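Local coordinates for protein arsenical resistance operon trans-acting repressor (Bacteroides vulgatus, PDB 3KTB) that probably binds DNA as the repressor of an arsenical resistance operon, and has a thioredoxin-like fold built on a mixed four-stranded sheet, at residues 34-39 with 46-51; 77-82 with 90-95. All blocks are in the same frame, centred on the assembly; numbering follows the deposited sequence.

Contact 1: residues 34-39 with 46-51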
loop_
_atom_site.group_PDB
_atom_site.type_symbol
_atom_site.label_atom_id
_atom_site.label_comp_id
_atom_site.label_asym_id
_atom_site.label_seq_id
_atom_site.Cartn_x
_atom_site.Cartn_y
_atom_site.Cartn_z
ATOM N N VAL A 34 31.390 -18.317 16.154
ATOM C CA VAL A 34 31.303 -19.237 17.285
ATOM C C VAL A 34 30.466 -18.613 18.401
ATOM O O VAL A 34 29.630 -19.282 19.016
ATOM C CB VAL A 34 32.696 -19.568 17.857
ATOM C CG1 VAL A 34 32.562 -20.153 19.283
ATOM C CG2 VAL A 34 33.414 -20.527 16.937
ATOM N N VAL A 35 30.699 -17.324 18.657
ATOM C CA VAL A 35 29.927 -16.604 19.657
ATOM C C VAL A 35 28.439 -16.645 19.290
ATOM O O VAL A 35 27.602 -16.995 20.113
ATOM C CB VAL A 35 30.418 -15.158 19.798
ATOM C CG1 VAL A 35 29.333 -14.272 20.418
ATOM C CG2 VAL A 35 31.736 -15.103 20.628
ATOM N N ILE A 36 28.124 -16.329 18.039
ATOM C CA ILE A 36 26.733 -16.273 17.591
ATOM C C ILE A 36 26.013 -17.606 17.765
ATOM O O ILE A 36 24.854 -17.661 18.176
ATOM C CB ILE A 36 26.616 -15.767 16.140
ATOM C CG1 ILE A 36 26.894 -14.262 16.118
ATOM C CG2 ILE A 36 25.197 -16.015 15.591
ATOM C CD1 ILE A 36 26.998 -13.667 14.734
ATOM N N GLU A 37 26.728 -18.686 17.495
ATOM C CA GLU A 37 26.164 -20.012 17.627
ATOM C C GLU A 37 25.979 -20.372 19.115
ATOM O O GLU A 37 24.976 -20.987 19.500
ATOM C CB GLU A 37 27.058 -21.014 16.884
ATOM C CG GLU A 37 26.771 -22.453 17.139
ATOM C CD GLU A 37 25.376 -22.873 16.691
ATOM O OE1 GLU A 37 24.790 -22.174 15.832
ATOM O OE2 GLU A 37 24.876 -23.909 17.208
ATOM N N SER A 38 26.923 -19.982 19.966
ATOM C CA SER A 38 26.747 -20.264 21.402
ATOM C C SER A 38 25.510 -19.544 21.935
ATOM O O SER A 38 24.780 -20.087 22.770
ATOM C CB SER A 38 27.954 -19.827 22.245
ATOM O OG SER A 38 29.119 -20.518 21.869
ATOM N N LEU A 39 25.300 -18.309 21.478
ATOM C CA LEU A 39 24.111 -17.569 21.894
ATOM C C LEU A 39 22.835 -18.246 21.388
ATOM O O LEU A 39 21.870 -18.375 22.144
ATOM C CB LEU A 39 24.167 -16.109 21.446
ATOM C CG LEU A 39 25.336 -15.395 22.125
ATOM C CD1 LEU A 39 25.698 -14.098 21.421
ATOM C CD2 LEU A 39 25.002 -15.175 23.592
ATOM N N VAL A 46 21.342 -13.395 17.471
ATOM C CA VAL A 46 22.044 -12.248 16.909
ATOM C C VAL A 46 21.798 -12.266 15.400
ATOM O O VAL A 46 22.317 -13.127 14.688
ATOM C CB VAL A 46 23.557 -12.326 17.193
ATOM C CG1 VAL A 46 24.259 -11.119 16.613
ATOM C CG2 VAL A 46 23.793 -12.401 18.683
ATOM N N THR A 47 20.979 -11.338 14.918
ATOM C CA THR A 47 20.613 -11.294 13.505
ATOM C C THR A 47 21.810 -10.751 12.725
ATOM O O THR A 47 22.429 -9.764 13.149
ATOM C CB THR A 47 19.340 -10.413 13.292
ATOM O OG1 THR A 47 18.212 -11.030 13.935
ATOM C CG2 THR A 47 19.032 -10.241 11.814
ATOM N N ARG A 48 22.167 -11.418 11.624
ATOM C CA ARG A 48 23.258 -10.951 10.759
ATOM C C ARG A 48 22.714 -10.605 9.407
ATOM O O ARG A 48 21.813 -11.292 8.901
ATOM C CB ARG A 48 24.230 -12.069 10.458
ATOM C CG ARG A 48 25.280 -12.316 11.450
ATOM C CD ARG A 48 26.180 -13.389 10.876
ATOM N NE ARG A 48 27.427 -12.766 10.499
ATOM C CZ ARG A 48 28.615 -13.307 10.696
ATOM N NH1 ARG A 48 28.689 -14.510 11.258
ATOM N NH2 ARG A 48 29.716 -12.636 10.338
ATOM N N HIS A 49 23.313 -9.605 8.777
ATOM C CA HIS A 49 23.047 -9.360 7.369
ATOM C C HIS A 49 24.334 -9.339 6.551
ATOM O O HIS A 49 25.393 -8.908 7.028
ATOM C CB HIS A 49 22.275 -8.056 7.169
ATOM C CG HIS A 49 21.062 -7.949 8.032
ATOM N ND1 HIS A 49 19.990 -8.812 7.916
ATOM C CD2 HIS A 49 20.759 -7.101 9.044
ATOM C CE1 HIS A 49 19.074 -8.496 8.816
ATOM N NE2 HIS A 49 19.516 -7.462 9.513
ATOM N N ASN A 50 24.220 -9.802 5.312
ATOM C CA ASN A 50 25.314 -9.739 4.350
ATOM C C ASN A 50 24.938 -8.775 3.202
ATOM O O ASN A 50 23.922 -8.971 2.524
ATOM C CB ASN A 50 25.588 -11.158 3.834
ATOM C CG ASN A 50 26.619 -11.199 2.727
ATOM O OD1 ASN A 50 27.257 -10.193 2.398
ATOM N ND2 ASN A 50 26.791 -12.379 2.140
ATOM N N LEU A 51 25.736 -7.732 2.988
ATOM C CA LEU A 51 25.428 -6.742 1.952
ATOM C C LEU A 51 25.163 -7.377 0.571
ATOM O O LEU A 51 24.255 -6.994 -0.154
ATOM C CB LEU A 51 26.561 -5.721 1.847
ATOM C CG LEU A 51 26.406 -4.662 0.752
ATOM C CD1 LEU A 51 24.985 -4.091 0.745
ATOM C CD2 LEU A 51 27.441 -3.536 0.922
HETATM O O HOH W 1 22.498 -16.156 17.845
#
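Ile36 and Val46 mark the closest approach of the two backbones, 6.2 Å between their CA atoms, where the helical segment 34-39 passes the start of the segment 46-51 that runs into strand 47-50. Both direct their CB atoms at the opposing segment. The two side chains cross at about a right angle, and Ile36 CG1 lies 4.0 Å from Val46 CB. Val46 spreads its two branches between two helix residues one turn apart. CG1, anti to the backbone N (chi1 -179°), packs against CG1 and CD1 of Ile36, whereas CG2 meets Leu39 CD1 at 3.7 Å. The polar link across the contact is made by water: water 1 donates to Ile36 O at 2.8 Å and accepts from Val46 N at 3.0 Å, so a helix carbonyl and the Val46 amide are joined through the water without touching directly. Strand 7-11, helix 27-41 and strand 47-50 form a beta-alpha-beta unit, in which strands 7-11 and 47-50 are parallel neighbours; the packing described here seats the connecting helix on its second strand. Val46 also touches Ile7 and Ile9 of the first strand, and Leu39 continues onto Met97 of helix 94-101. Further along, Ile36 CD1 reaches the aliphatic part of Arg48, 3.9 Å from CG, and comes within 4.0 Å of NH1, approaching the guanidinium obliquely. The Arg48 chain bends at chi3 (108°), which brings the guanidinium round toward this methyl. Its NE forms a salt bridge with Asp11, a tie that would limit rotation of the group. Within the helix, Val34 O receives both the amide and the hydroxyl of Ser38 from opposite faces of its carbonyl plane; the Ser38 OG bond to Val34 O is 3.2 Å long. On the helix surface, Val34 packs against Val34 of the second subunit.

Contact 2: residues 77-82 with 90-95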
loop_
_atom_site.group_PDB
_atom_site.type_symbol
_atom_site.label_atom_id
_atom_site.label_comp_id
_atom_site.label_asym_id
_atom_site.label_seq_id
_atom_site.Cartn_x
_atom_site.Cartn_y
_atom_site.Cartn_z
ATOM N N PRO A 77 32.148 -4.211 9.116
ATOM C CA PRO A 77 30.811 -4.483 9.660
ATOM C C PRO A 77 30.346 -3.463 10.678
ATOM O O PRO A 77 31.140 -2.968 11.464
ATOM C CB PRO A 77 31.006 -5.817 10.387
ATOM C CG PRO A 77 32.379 -5.720 10.936
ATOM C CD PRO A 77 33.185 -4.942 9.872
ATOM N N ILE A 78 29.050 -3.182 10.678
ATOM C CA ILE A 78 28.451 -2.326 11.675
ATOM C C ILE A 78 27.620 -3.201 12.597
ATOM O O ILE A 78 26.831 -4.024 12.125
ATOM C CB ILE A 78 27.500 -1.310 11.021
ATOM C CG1 ILE A 78 28.262 -0.324 10.130
ATOM C CG2 ILE A 78 26.702 -0.570 12.072
ATOM C CD1 ILE A 78 27.349 0.576 9.316
ATOM N N THR A 79 27.785 -3.018 13.904
ATOM C CA THR A 79 26.972 -3.718 14.889
ATOM C C THR A 79 26.053 -2.753 15.611
ATOM O O THR A 79 26.506 -1.771 16.174
ATOM C CB THR A 79 27.843 -4.380 15.922
ATOM O OG1 THR A 79 28.736 -5.269 15.250
ATOM C CG2 THR A 79 26.987 -5.179 16.895
ATOM N N LEU A 80 24.755 -3.028 15.583
ATOM C CA LEU A 80 23.805 -2.213 16.327
ATOM C C LEU A 80 23.508 -2.932 17.631
ATOM O O LEU A 80 23.346 -4.149 17.651
ATOM C CB LEU A 80 22.504 -2.009 15.549
ATOM C CG LEU A 80 22.583 -1.447 14.131
ATOM C CD1 LEU A 80 21.177 -1.358 13.541
ATOM C CD2 LEU A 80 23.281 -0.092 14.110
ATOM N N VAL A 81 23.470 -2.163 18.712
ATOM C CA VAL A 81 23.087 -2.658 20.010
ATOM C C VAL A 81 21.902 -1.808 20.425
ATOM O O VAL A 81 22.014 -0.588 20.527
ATOM C CB VAL A 81 24.239 -2.542 21.016
ATOM C CG1 VAL A 81 23.780 -2.949 22.421
ATOM C CG2 VAL A 81 25.392 -3.416 20.565
ATOM N N ASP A 82 20.768 -2.479 20.620
ATOM C CA ASP A 82 19.458 -1.853 20.807
ATOM C C ASP A 82 19.170 -0.744 19.793
ATOM O O ASP A 82 18.595 0.284 20.131
ATOM C CB ASP A 82 19.270 -1.377 22.250
ATOM C CG ASP A 82 19.040 -2.535 23.220
ATOM O OD1 ASP A 82 19.532 -2.456 24.367
ATOM O OD2 ASP A 82 18.366 -3.527 22.843
ATOM N N THR A 90 35.243 -3.285 12.659
ATOM C CA THR A 90 35.639 -4.546 13.283
ATOM C C THR A 90 34.452 -5.219 13.977
ATOM O O THR A 90 33.463 -4.557 14.330
ATOM C CB THR A 90 36.743 -4.324 14.345
ATOM O OG1 THR A 90 36.235 -3.482 15.385
ATOM C CG2 THR A 90 37.983 -3.672 13.731
ATOM N N TYR A 91 34.552 -6.530 14.190
ATOM C CA TYR A 91 33.496 -7.250 14.905
ATOM C C TYR A 91 33.644 -7.041 16.394
ATOM O O TYR A 91 34.764 -7.017 16.896
ATOM C CB TYR A 91 33.521 -8.749 14.580
ATOM C CG TYR A 91 33.091 -9.002 13.161
ATOM C CD1 TYR A 91 31.744 -8.959 12.823
ATOM C CD2 TYR A 91 34.019 -9.235 12.152
ATOM C CE1 TYR A 91 31.323 -9.166 11.531
ATOM C CE2 TYR A 91 33.603 -9.428 10.844
ATOM C CZ TYR A 91 32.245 -9.392 10.547
ATOM O OH TYR A 91 31.778 -9.581 9.273
ATOM N N PRO A 92 32.510 -6.906 17.104
ATOM C CA PRO A 92 32.511 -6.746 18.557
ATOM C C PRO A 92 33.374 -7.802 19.221
ATOM O O PRO A 92 33.344 -8.962 18.836
ATOM C CB PRO A 92 31.043 -6.985 18.934
ATOM C CG PRO A 92 30.292 -6.567 17.741
ATOM C CD PRO A 92 31.138 -7.006 16.573
ATOM N N THR A 93 34.133 -7.394 20.225
ATOM C CA THR A 93 34.886 -8.337 21.027
ATOM C C THR A 93 33.960 -9.270 21.788
ATOM O O THR A 93 32.787 -8.957 22.045
ATOM C CB THR A 93 35.744 -7.602 22.074
ATOM O OG1 THR A 93 34.885 -6.918 23.000
ATOM C CG2 THR A 93 36.659 -6.607 21.390
ATOM N N THR A 94 34.509 -10.415 22.179
ATOM C CA THR A 94 33.772 -11.353 22.997
ATOM C C THR A 94 33.383 -10.736 24.350
ATOM O O THR A 94 32.298 -11.016 24.878
ATOM C CB THR A 94 34.528 -12.696 23.142
ATOM O OG1 THR A 94 34.851 -13.194 21.833
ATOM C CG2 THR A 94 33.651 -13.747 23.866
ATOM N N LYS A 95 34.248 -9.884 24.899
ATOM C CA LYS A 95 33.933 -9.171 26.134
ATOM C C LYS A 95 32.620 -8.385 26.003
ATOM O O LYS A 95 31.718 -8.530 26.836
ATOM C CB LYS A 95 35.078 -8.229 26.540
ATOM C CG LYS A 95 34.802 -7.444 27.827
ATOM C CD LYS A 95 36.040 -6.692 28.329
ATOM C CE LYS A 95 35.750 -5.940 29.637
ATOM N NZ LYS A 95 36.984 -5.351 30.260
HETATM O O HOH W 2 30.775 -4.085 14.151
#
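Over one face of the Tyr91 ring sits the pyrrolidine of Pro77, whose CG stands 3.6 Å from the ring centroid and 10° off the normal, a CH-pi contact placed almost exactly above the centre. The proline is not confined to that point: Pro77 CB lies 3.6 Å from Tyr91 CE1, on the way to the phenol end of the ring, and the two side chains cross at about a right angle. With CG anti to the carbonyl carbon (chi1 -70°), Tyr91 brings its ring nearer to Pro77 than the direction of its CB would suggest. The hydroxyl is hydrogen-bonded to Asp11, which should fix the position of the ring's far end, while Leu29 and Ile32 of helix 27-41 touch the same side chain. A second proline contact follows two residues on in 77-82 and one residue on in 90-95. Thr79 OG1 meets both CG and CD of Pro92, at 3.2 Å from CG, and its CG2 packs on the same CG. Between these two contacts lies water 2. It is 2.6 Å from Thr79 OG1 and lies within hydrogen-bonding distance of two backbone carbonyls, Pro77 O at 2.9 Å and Thr90 O at 2.7 Å, thus joining polar atoms of both segments in a largely buried setting. Beyond it Thr93 stands at the N-cap of helix 94-101, its side chain capping a backbone N, and the carbonyl of Pro92 accepts from Arg31. The peptide bond before Pro77 is cis, and this proline leads directly into strand 78-81, which lies antiparallel to strand 7-11. A cis-proline at the start of this strand is a hallmark of the thioredoxin fold, in agreement with the clan to which the ArsD family belongs.

How the contacts relate
From the N terminus, strand 7-11 leads through a long connection to helix 27-41, and contact 1 closes the short turn that brings the chain from this helix to strand 47-50. The two helices 57-60 and 62-69 follow before contact 2 opens at 77-82; it closes the loop over strand 84-87 and ends at the start of helix 94-101. The contacts are therefore in series, neither enclosing nor crossing the other. Their centres are about 10 Å apart and each involves a strand of the one mixed sheet. They also touch: Arg48 NH2 lies 3.8 Å from Tyr91 OH, and Val35 CG2 packs against Thr94 OG1, bringing helices 27-41 and 94-101 together.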